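Local coordinates for VWFA domain-containing protein (Alicyclobacillus acidocaldarius subsp. acidocaldarius, PDB 3RAG) that is of unknown function but carries a von Willebrand factor A-type domain and holds a sodium ion, consistent with a metal-dependent binding role, at residues 11-16 and 39-44. Residues are numbered along the deposited sequence; the frame is centred on the assembly and turned at random.
Sequences RQILVI and IVVNVI
I13 holds CG1 anti to its carbonyl carbon (chi1 -64°) and then runs extended to CD1, which lays this arm against I39. The CG2 methyl of I39 meets both I13 CG1 and I13 CD1, each at 3.7 Å. The two side chains cross at a slant, while V41 lies alongside I13 and points the same way; V41 CG2 is 4.2 Å from I13 CD1. V15 and V43 continue this apolar face, with V15 CB 4.3 Å from V43 CG1. Helix 214-232 covers the I13 and I39 end through L225, and helix 58-66 packs on V41 and V43.

The other face carries Q12, L14 and I16 beside V40, N42 and I44. L14 CG is anti to its backbone N (chi1 170°), and the CD1 branch leans over the neighbouring strand. There L14 CD1 lies 3.9 Å from N42 CB and also touches the CD1 tip of I44. The extended side chain of Q12 runs beside V40, with CG against V40 CB. M86 of helix 79-106 touches L14, N42 and I44.

Five backbone hydrogen bonds tie the strands in parallel. V40 N gives to R11 O, and N42 N and I44 N give to I13 O and V15 O. In return I13 N bonds V40 O and V15 N bonds N42 O, the latter nearly straight at 176°. CA-H groups add weaker contacts, such as Q12 CA to V40 O at 3.2 Å. On its far edge, strand 10-17 bonds strand 135-142.

The strands join through helix 27-36 as a beta-alpha-beta unit. This buried parallel pair, with helices on both faces, is typical of the Rossmann-like alpha/beta core of von Willebrand factor A domains.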
# COMPACT_ATOMS: atom_id res chain seq x y z
N ARG A 11 -6.78 1.11 -5.07
CA ARG A 11 -5.45 1.62 -5.37
C ARG A 11 -4.71 1.94 -4.08
O ARG A 11 -5.16 2.78 -3.30
CB ARG A 11 -5.57 2.88 -6.21
CG ARG A 11 -6.21 2.62 -7.57
CD ARG A 11 -6.36 3.90 -8.39
NE ARG A 11 -6.91 3.58 -9.70
CZ ARG A 11 -8.21 3.59 -9.97
NH1 ARG A 11 -9.06 3.94 -9.03
NH2 ARG A 11 -8.65 3.27 -11.18
N GLN A 12 -3.59 1.28 -3.84
CA GLN A 12 -2.92 1.43 -2.56
C GLN A 12 -1.43 1.56 -2.76
O GLN A 12 -0.87 0.99 -3.70
CB GLN A 12 -3.19 0.24 -1.64
CG GLN A 12 -4.64 0.21 -1.10
CD GLN A 12 -4.84 -0.87 -0.06
OE1 GLN A 12 -3.90 -1.59 0.30
NE2 GLN A 12 -6.08 -1.00 0.43
N ILE A 13 -0.81 2.30 -1.87
CA ILE A 13 0.64 2.39 -1.80
C ILE A 13 1.02 1.85 -0.43
O ILE A 13 0.49 2.30 0.58
CB ILE A 13 1.11 3.86 -1.90
CG1 ILE A 13 0.73 4.47 -3.26
CG2 ILE A 13 2.63 3.96 -1.61
CD1 ILE A 13 0.91 6.02 -3.34
N LEU A 14 1.91 0.86 -0.40
CA LEU A 14 2.33 0.30 0.88
C LEU A 14 3.80 0.64 1.10
O LEU A 14 4.66 0.17 0.37
CB LEU A 14 2.15 -1.23 0.88
CG LEU A 14 2.78 -1.94 2.08
CD1 LEU A 14 2.08 -1.52 3.37
CD2 LEU A 14 2.70 -3.46 1.90
N VAL A 15 4.09 1.46 2.10
CA VAL A 15 5.47 1.85 2.36
C VAL A 15 6.00 0.96 3.48
O VAL A 15 5.37 0.85 4.53
CB VAL A 15 5.53 3.30 2.83
CG1 VAL A 15 6.99 3.69 3.14
CG2 VAL A 15 4.92 4.23 1.75
N ILE A 16 7.16 0.35 3.26
CA ILE A 16 7.82 -0.47 4.28
C ILE A 16 9.17 0.18 4.60
O ILE A 16 10.02 0.34 3.70
CB ILE A 16 7.99 -1.94 3.82
CG1 ILE A 16 6.61 -2.53 3.49
CG2 ILE A 16 8.71 -2.74 4.91
CD1 ILE A 16 6.63 -3.98 2.95
N ILE A 39 -6.28 7.10 -3.70
CA ILE A 39 -5.25 6.13 -3.31
C ILE A 39 -5.15 6.09 -1.79
O ILE A 39 -5.18 7.13 -1.15
CB ILE A 39 -3.89 6.53 -3.91
CG1 ILE A 39 -4.00 6.51 -5.44
CG2 ILE A 39 -2.75 5.61 -3.43
CD1 ILE A 39 -2.90 7.31 -6.15
N VAL A 40 -5.02 4.89 -1.22
CA VAL A 40 -4.84 4.79 0.23
C VAL A 40 -3.37 4.46 0.47
O VAL A 40 -2.83 3.58 -0.21
CB VAL A 40 -5.74 3.67 0.83
CG1 VAL A 40 -5.23 3.26 2.22
CG2 VAL A 40 -7.22 4.14 0.87
N VAL A 41 -2.73 5.15 1.43
CA VAL A 41 -1.31 4.91 1.71
C VAL A 41 -1.21 4.27 3.09
O VAL A 41 -1.66 4.85 4.08
CB VAL A 41 -0.48 6.22 1.68
CG1 VAL A 41 1.02 5.92 1.86
CG2 VAL A 41 -0.72 6.97 0.37
N ASN A 42 -0.63 3.07 3.13
CA ASN A 42 -0.39 2.33 4.37
C ASN A 42 1.11 2.32 4.66
O ASN A 42 1.93 2.37 3.73
CB ASN A 42 -0.85 0.88 4.21
CG ASN A 42 -2.37 0.74 4.08
OD1 ASN A 42 -2.89 -0.10 3.32
ND2 ASN A 42 -3.07 1.55 4.81
N VAL A 43 1.48 2.29 5.94
CA VAL A 43 2.91 2.29 6.29
C VAL A 43 3.20 1.22 7.32
O VAL A 43 2.53 1.14 8.36
CB VAL A 43 3.34 3.65 6.88
CG1 VAL A 43 4.88 3.66 7.11
CG2 VAL A 43 2.89 4.82 5.98
N ILE A 44 4.20 0.41 7.03
CA ILE A 44 4.74 -0.51 8.03
C ILE A 44 6.10 0.01 8.48
O ILE A 44 7.03 0.14 7.67
CB ILE A 44 4.90 -1.93 7.47
CG1 ILE A 44 3.52 -2.54 7.18
CG2 ILE A 44 5.72 -2.80 8.44
CD1 ILE A 44 3.56 -3.91 6.46